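Local coordinates for cell cycle regulatory protein GcrA (Caulobacter crescentus, PDB 5YIU) that probably activates transcription of cell-cycle genes, binding DNA through this small helical N-terminal domain, at residues A[14-17]-A[18-22]; A[41-44]-A[45-48]. One frame throughout, in Å; residues are numbered along the deposited sequence. Where two conformers were deposited one is given.

Contact 1: A[14-17]-A[18-22]; sequences TLKK and LWLDG
Thr14 and Leu18 lie side by side one turn apart, near the C-terminal end of helix 9-21, the first of three helices in this helix-turn-helix-type DNA-binding domain. Their side chains point the same way, and Thr14 CG2 meets Leu18 CD1 at 3.7 Å. The threonine rotamer (chi1 -65°) sets that methyl anti to the backbone N and leaves OG1 to bond back to the carbonyl of Glu10. Leu18 also touches Ile28 and Gln31, so this flank of the helix packs on helix 25-32. An alanine in place of Leu18 would probably leave Thr14 CG2 without its methyl neighbour and open a gap against helix 25-32. Lys16 and Leu20 repeat the side-by-side arrangement on an outer flank, more loosely, with Lys16 CG 4.1 Å from Leu20 CD1. Between these flanks Leu15 and Trp19 face helix 37-47, Trp19 also touching Ile28, and Trp19 N bonds Leu15 O at 2.8 Å. The helix ends in a Schellman motif at Gly22, whose positive phi (99°) turns the chain away. Asp21 N donates to Lys17 O at 2.8 Å, and a chi1 of -68° swings the carboxylate back over that carbonyl, Asp21 OD1 and OD2 each lying 3.2 Å from Lys17 O, unbonded.

Contact 2: A[41-44]-A[45-48]; sequences IGKV and HRLG
The last two turns of helix 37-47, the third helix and, as in helix-turn-helix proteins generally, probably the DNA-recognition helix, close in a Schellman motif, and Lys43 touches both Arg46 and Leu47 here. Lys43 starts with CG anti to the backbone N (chi1 -176°) and then bends at chi2 (59°), which carries its aliphatic chain slantwise across Leu47: Lys43 CG lies 4.0 Å from Leu47 CD1, and CE is equally near Leu47 CG. Arg46 comes from another side. Its chain bends at chi3 and folds back on the preceding turn, crossing the lysine at about a right angle, with Arg46 NH1 3.7 Å from Lys43 CD. One face of the guanidinium rests over Lys43 CA, offset toward the rim of the group. Arg46 NH2 approaches Gly42 O at 3.4 Å, but the angle is too poor for a hydrogen bond; that carbonyl instead accepts from Arg46 N at 2.9 Å. Both long side chains also touch Trp7, whereas Val44 and Leu47 reach Leu15 of helix 9-21. At the helix end Leu47 N bonds Lys43 O at 2.9 Å and, weakly, Val44 O. Gly48, with positive phi, follows, and its N donates to His45 O at 3.1 Å. Lys43 NZ and Arg46 NH1 stand 4.7 Å apart, so the two like charges come near each other while their carbon chains do the packing, consistent with a basic surface suited to an anionic partner such as DNA.

How the contacts relate
Contacts 1 and 2 are both surface contacts within a single helix, each running into a Schellman end with a glycine, but they lie on different helices, 9-21 and 37-47, and their centres are 12 Å apart. They meet in the core through the buried Leu15 and Val44: Trp19 CE2 packs on Val44 CG1 at 3.7 Å, and Leu15 CD2 reaches Leu47 CD1 at the same distance. Their chemistry differs with position. In contact 1 the side-chain meetings are between carbon atoms, and its Leu18 flank packs on helix 25-32. Contact 2 gathers two basic chains near Trp7, joining aliphatic packing to close positive charge.

Contact 1: A[14-17]-A[18-22]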
ATOM      1  N   THR A  14       7.447   2.675  -0.185  1.00  9.10           N
ATOM      2  CA  THR A  14       6.758   3.140  -1.377  1.00 10.65           C
ATOM      3  C   THR A  14       5.345   3.631  -1.060  1.00  9.00           C
ATOM      4  O   THR A  14       4.926   4.698  -1.513  1.00 10.43           O
ATOM      5  CB  THR A  14       6.700   2.024  -2.424  1.00 10.52           C
ATOM      6  OG1 THR A  14       8.033   1.725  -2.859  1.00 16.49           O
ATOM      7  CG2 THR A  14       5.852   2.421  -3.621  1.00 14.19           C
ATOM      8  N   LEU A  15       4.602   2.854  -0.279  1.00  8.85           N
ATOM      9  CA  LEU A  15       3.247   3.250   0.083  1.00  8.15           C
ATOM     10  C   LEU A  15       3.259   4.587   0.804  1.00  9.29           C
ATOM     11  O   LEU A  15       2.454   5.481   0.505  1.00  7.68           O
ATOM     12  CB  LEU A  15       2.601   2.174   0.958  1.00  8.80           C
ATOM     13  CG  LEU A  15       1.172   2.457   1.450  1.00  9.02           C
ATOM     14  CD1 LEU A  15       0.377   1.157   1.581  1.00 10.44           C
ATOM     15  CD2 LEU A  15       1.188   3.175   2.788  1.00 11.43           C
ATOM     16  N   LYS A  16       4.168   4.715   1.763  1.00  7.95           N
ATOM     17  CA  LYS A  16       4.259   5.922   2.569  1.00  8.96           C
ATOM     18  C   LYS A  16       4.559   7.147   1.706  1.00  8.10           C
ATOM     19  O   LYS A  16       3.864   8.163   1.808  1.00  8.15           O
ATOM     20  CB  LYS A  16       5.317   5.737   3.652  1.00 11.84           C
ATOM     21  CG  LYS A  16       5.538   6.943   4.535  1.00 20.20           C
ATOM     22  CD  LYS A  16       6.619   6.638   5.555  1.00 25.26           C
ATOM     23  CE  LYS A  16       7.169   7.912   6.155  1.00 32.13           C
ATOM     24  NZ  LYS A  16       8.267   7.642   7.122  1.00 34.07           N
ATOM     25  N   LYS A  17       5.568   7.053   0.844  1.00  7.68           N
ATOM     26  CA  LYS A  17       5.936   8.170  -0.022  0.56  9.18           C
ATOM     27  C   LYS A  17       4.791   8.572  -0.943  1.00  7.68           C
ATOM     28  O   LYS A  17       4.456   9.751  -1.057  1.00  7.63           O
ATOM     29  CB  LYS A  17       7.171   7.816  -0.856  0.56 10.23           C
ATOM     30  CG  LYS A  17       8.470   7.758  -0.070  1.00 16.50           C
ATOM     31  CD  LYS A  17       9.594   7.159  -0.910  1.00 20.72           C
ATOM     32  CE  LYS A  17      10.954   7.326  -0.231  1.00 27.84           C
ATOM     33  NZ  LYS A  17      12.085   6.925  -1.119  0.56 23.80           N
ATOM     34  N   LEU A  18       4.184   7.589  -1.592  1.00  7.93           N
ATOM     35  CA  LEU A  18       3.100   7.856  -2.528  1.00  7.96           C
ATOM     36  C   LEU A  18       1.862   8.414  -1.835  1.00  7.53           C
ATOM     37  O   LEU A  18       1.169   9.285  -2.373  1.00  7.95           O
ATOM     38  CB  LEU A  18       2.757   6.606  -3.335  1.00 10.26           C
ATOM     39  CG  LEU A  18       3.882   6.079  -4.227  1.00  8.82           C
ATOM     40  CD1 LEU A  18       3.394   4.877  -5.030  1.00 12.97           C
ATOM     41  CD2 LEU A  18       4.445   7.171  -5.147  1.00 13.36           C
ATOM     42  N   TRP A  19       1.583   7.921  -0.638  1.00  7.65           N
ATOM     43  CA  TRP A  19       0.454   8.446   0.117  1.00  8.84           C
ATOM     44  C   TRP A  19       0.700   9.911   0.480  1.00  9.11           C
ATOM     45  O   TRP A  19      -0.183  10.756   0.313  1.00  8.71           O
ATOM     46  CB  TRP A  19       0.190   7.603   1.367  1.00  8.09           C
ATOM     47  CG  TRP A  19      -1.051   8.010   2.085  1.00  7.69           C
ATOM     48  CD1 TRP A  19      -1.132   8.796   3.194  1.00 10.11           C
ATOM     49  CD2 TRP A  19      -2.395   7.673   1.729  1.00  8.11           C
ATOM     50  NE1 TRP A  19      -2.442   8.958   3.560  1.00 10.94           N
ATOM     51  CE2 TRP A  19      -3.240   8.278   2.677  1.00  9.20           C
ATOM     52  CE3 TRP A  19      -2.966   6.920   0.695  1.00  8.46           C
ATOM     53  CZ2 TRP A  19      -4.627   8.146   2.635  1.00 11.92           C
ATOM     54  CZ3 TRP A  19      -4.345   6.788   0.654  1.00 12.76           C
ATOM     55  CH2 TRP A  19      -5.160   7.400   1.618  1.00 13.09           C
ATOM     56  N   LEU A  20       1.903  10.212   0.965  1.00  7.23           N
ATOM     57  CA  LEU A  20       2.265  11.590   1.283  1.00  8.02           C
ATOM     58  C   LEU A  20       2.275  12.471   0.033  1.00  9.36           C
ATOM     59  O   LEU A  20       1.993  13.660   0.125  1.00  8.56           O
ATOM     60  CB  LEU A  20       3.616  11.645   2.000  1.00  8.11           C
ATOM     61  CG  LEU A  20       3.633  10.999   3.391  1.00  9.08           C
ATOM     62  CD1 LEU A  20       5.070  10.927   3.904  1.00 12.46           C
ATOM     63  CD2 LEU A  20       2.729  11.737   4.374  1.00 11.32           C
ATOM     64  N   ASP A  21       2.588  11.880  -1.121  1.00  7.02           N
ATOM     65  CA  ASP A  21       2.563  12.596  -2.399  1.00  9.19           C
ATOM     66  C   ASP A  21       1.149  12.927  -2.866  1.00 10.92           C
ATOM     67  O   ASP A  21       0.969  13.727  -3.785  1.00 13.07           O
ATOM     68  CB  ASP A  21       3.258  11.803  -3.507  1.00 10.62           C
ATOM     69  CG  ASP A  21       4.749  11.679  -3.305  1.00 10.11           C
ATOM     70  OD1 ASP A  21       5.342  12.493  -2.559  1.00  8.98           O
ATOM     71  OD2 ASP A  21       5.333  10.779  -3.924  1.00  9.47           O
ATOM     72  N   GLY A  22       0.149  12.298  -2.261  1.00  8.57           N
ATOM     73  CA  GLY A  22      -1.235  12.569  -2.603  1.00  9.03           C
ATOM     74  C   GLY A  22      -1.873  11.567  -3.547  1.00 10.76           C
ATOM     75  O   GLY A  22      -2.977  11.792  -4.027  1.00 12.95           O
TER

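Contact 2: A[41-44]-A[45-48]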
ATOM      1  N   ILE A  41      -5.622   0.838   1.947  1.00  7.69           N
ATOM      2  CA  ILE A  41      -6.256   1.681   2.958  1.00  8.73           C
ATOM      3  C   ILE A  41      -6.027   1.130   4.366  1.00  7.51           C
ATOM      4  O   ILE A  41      -5.651   1.865   5.282  1.00  7.22           O
ATOM      5  CB  ILE A  41      -7.766   1.862   2.683  1.00  7.66           C
ATOM      6  CG1 ILE A  41      -7.956   2.729   1.432  1.00  9.60           C
ATOM      7  CG2 ILE A  41      -8.473   2.479   3.897  1.00  9.96           C
ATOM      8  CD1 ILE A  41      -9.395   2.786   0.905  1.00 10.56           C
ATOM      9  N   GLY A  42      -6.210  -0.174   4.537  1.00  7.96           N
ATOM     10  CA  GLY A  42      -5.964  -0.770   5.831  1.00  7.96           C
ATOM     11  C   GLY A  42      -4.546  -0.548   6.322  1.00  7.26           C
ATOM     12  O   GLY A  42      -4.320  -0.281   7.512  1.00  8.51           O
ATOM     13  N   LYS A  43      -3.576  -0.691   5.425  1.00  7.44           N
ATOM     14  CA  LYS A  43      -2.179  -0.483   5.794  1.00  7.61           C
ATOM     15  C   LYS A  43      -1.888   0.974   6.153  1.00  6.62           C
ATOM     16  O   LYS A  43      -1.167   1.238   7.113  1.00  8.64           O
ATOM     17  CB  LYS A  43      -1.251  -0.973   4.676  1.00  8.08           C
ATOM     18  CG  LYS A  43       0.232  -0.881   4.994  1.00  7.17           C
ATOM     19  CD  LYS A  43       0.604  -1.679   6.230  1.00  8.11           C
ATOM     20  CE  LYS A  43       2.111  -1.748   6.389  1.00  8.27           C
ATOM     21  NZ  LYS A  43       2.491  -2.484   7.632  1.00  9.82           N
ATOM     22  N   VAL A  44      -2.423   1.915   5.373  1.00  7.18           N
ATOM     23  CA  VAL A  44      -2.329   3.338   5.710  1.00  8.41           C
ATOM     24  C   VAL A  44      -2.860   3.581   7.122  1.00  8.73           C
ATOM     25  O   VAL A  44      -2.247   4.301   7.920  1.00 10.04           O
ATOM     26  CB  VAL A  44      -3.124   4.187   4.708  1.00  8.74           C
ATOM     27  CG1 VAL A  44      -3.294   5.611   5.216  1.00 10.08           C
ATOM     28  CG2 VAL A  44      -2.447   4.177   3.333  1.00  9.61           C
ATOM     29  N   HIS A  45      -3.985   2.957   7.432  1.00  9.41           N
ATOM     30  CA  HIS A  45      -4.536   3.038   8.768  1.00  8.77           C
ATOM     31  C   HIS A  45      -3.580   2.499   9.834  1.00 10.07           C
ATOM     32  O   HIS A  45      -3.338   3.150  10.849  1.00 11.07           O
ATOM     33  CB  HIS A  45      -5.866   2.292   8.829  1.00 12.76           C
ATOM     34  CG  HIS A  45      -6.567   2.430  10.139  1.00 16.00           C
ATOM     35  ND1 HIS A  45      -6.692   1.388  11.033  1.00 32.77           N
ATOM     36  CD2 HIS A  45      -7.171   3.496  10.716  1.00 19.51           C
ATOM     37  CE1 HIS A  45      -7.352   1.805  12.099  1.00 17.33           C
ATOM     38  NE2 HIS A  45      -7.654   3.080  11.932  1.00 25.83           N
ATOM     39  N   ARG A  46      -3.027   1.313   9.613  1.00  9.72           N
ATOM     40  CA  ARG A  46      -2.119   0.730  10.606  1.00 10.20           C
ATOM     41  C   ARG A  46      -0.820   1.523  10.783  1.00 12.12           C
ATOM     42  O   ARG A  46      -0.222   1.519  11.862  1.00 12.21           O
ATOM     43  CB  ARG A  46      -1.841  -0.744  10.291  1.00 11.50           C
ATOM     44  CG  ARG A  46      -3.103  -1.594  10.334  1.00  9.47           C
ATOM     45  CD  ARG A  46      -2.820  -3.077  10.400  1.00 10.64           C
ATOM     46  NE  ARG A  46      -2.050  -3.601   9.270  1.00  9.36           N
ATOM     47  CZ  ARG A  46      -2.542  -3.873   8.064  1.00  9.72           C
ATOM     48  NH1 ARG A  46      -1.734  -4.382   7.140  1.00  8.62           N
ATOM     49  NH2 ARG A  46      -3.814  -3.626   7.774  1.00  9.42           N
ATOM     50  N   LEU A  47      -0.396   2.216   9.730  1.00  9.99           N
ATOM     51  CA  LEU A  47       0.798   3.061   9.774  1.00 10.14           C
ATOM     52  C   LEU A  47       0.547   4.409  10.452  1.00 12.24           C
ATOM     53  O   LEU A  47       1.495   5.154  10.736  1.00 15.05           O
ATOM     54  CB  LEU A  47       1.345   3.287   8.365  1.00 12.31           C
ATOM     55  CG  LEU A  47       1.969   2.071   7.686  1.00  9.78           C
ATOM     56  CD1 LEU A  47       2.233   2.382   6.232  1.00 10.39           C
ATOM     57  CD2 LEU A  47       3.259   1.697   8.394  1.00 11.33           C
ATOM     58  N   GLY A  48      -0.718   4.730  10.694  1.00 10.96           N
ATOM     59  CA  GLY A  48      -1.064   5.989  11.340  1.00 11.58           C
ATOM     60  C   GLY A  48      -0.995   7.216  10.448  1.00 12.69           C
ATOM     61  O   GLY A  48      -0.955   8.345  10.944  1.00 12.62           O
TER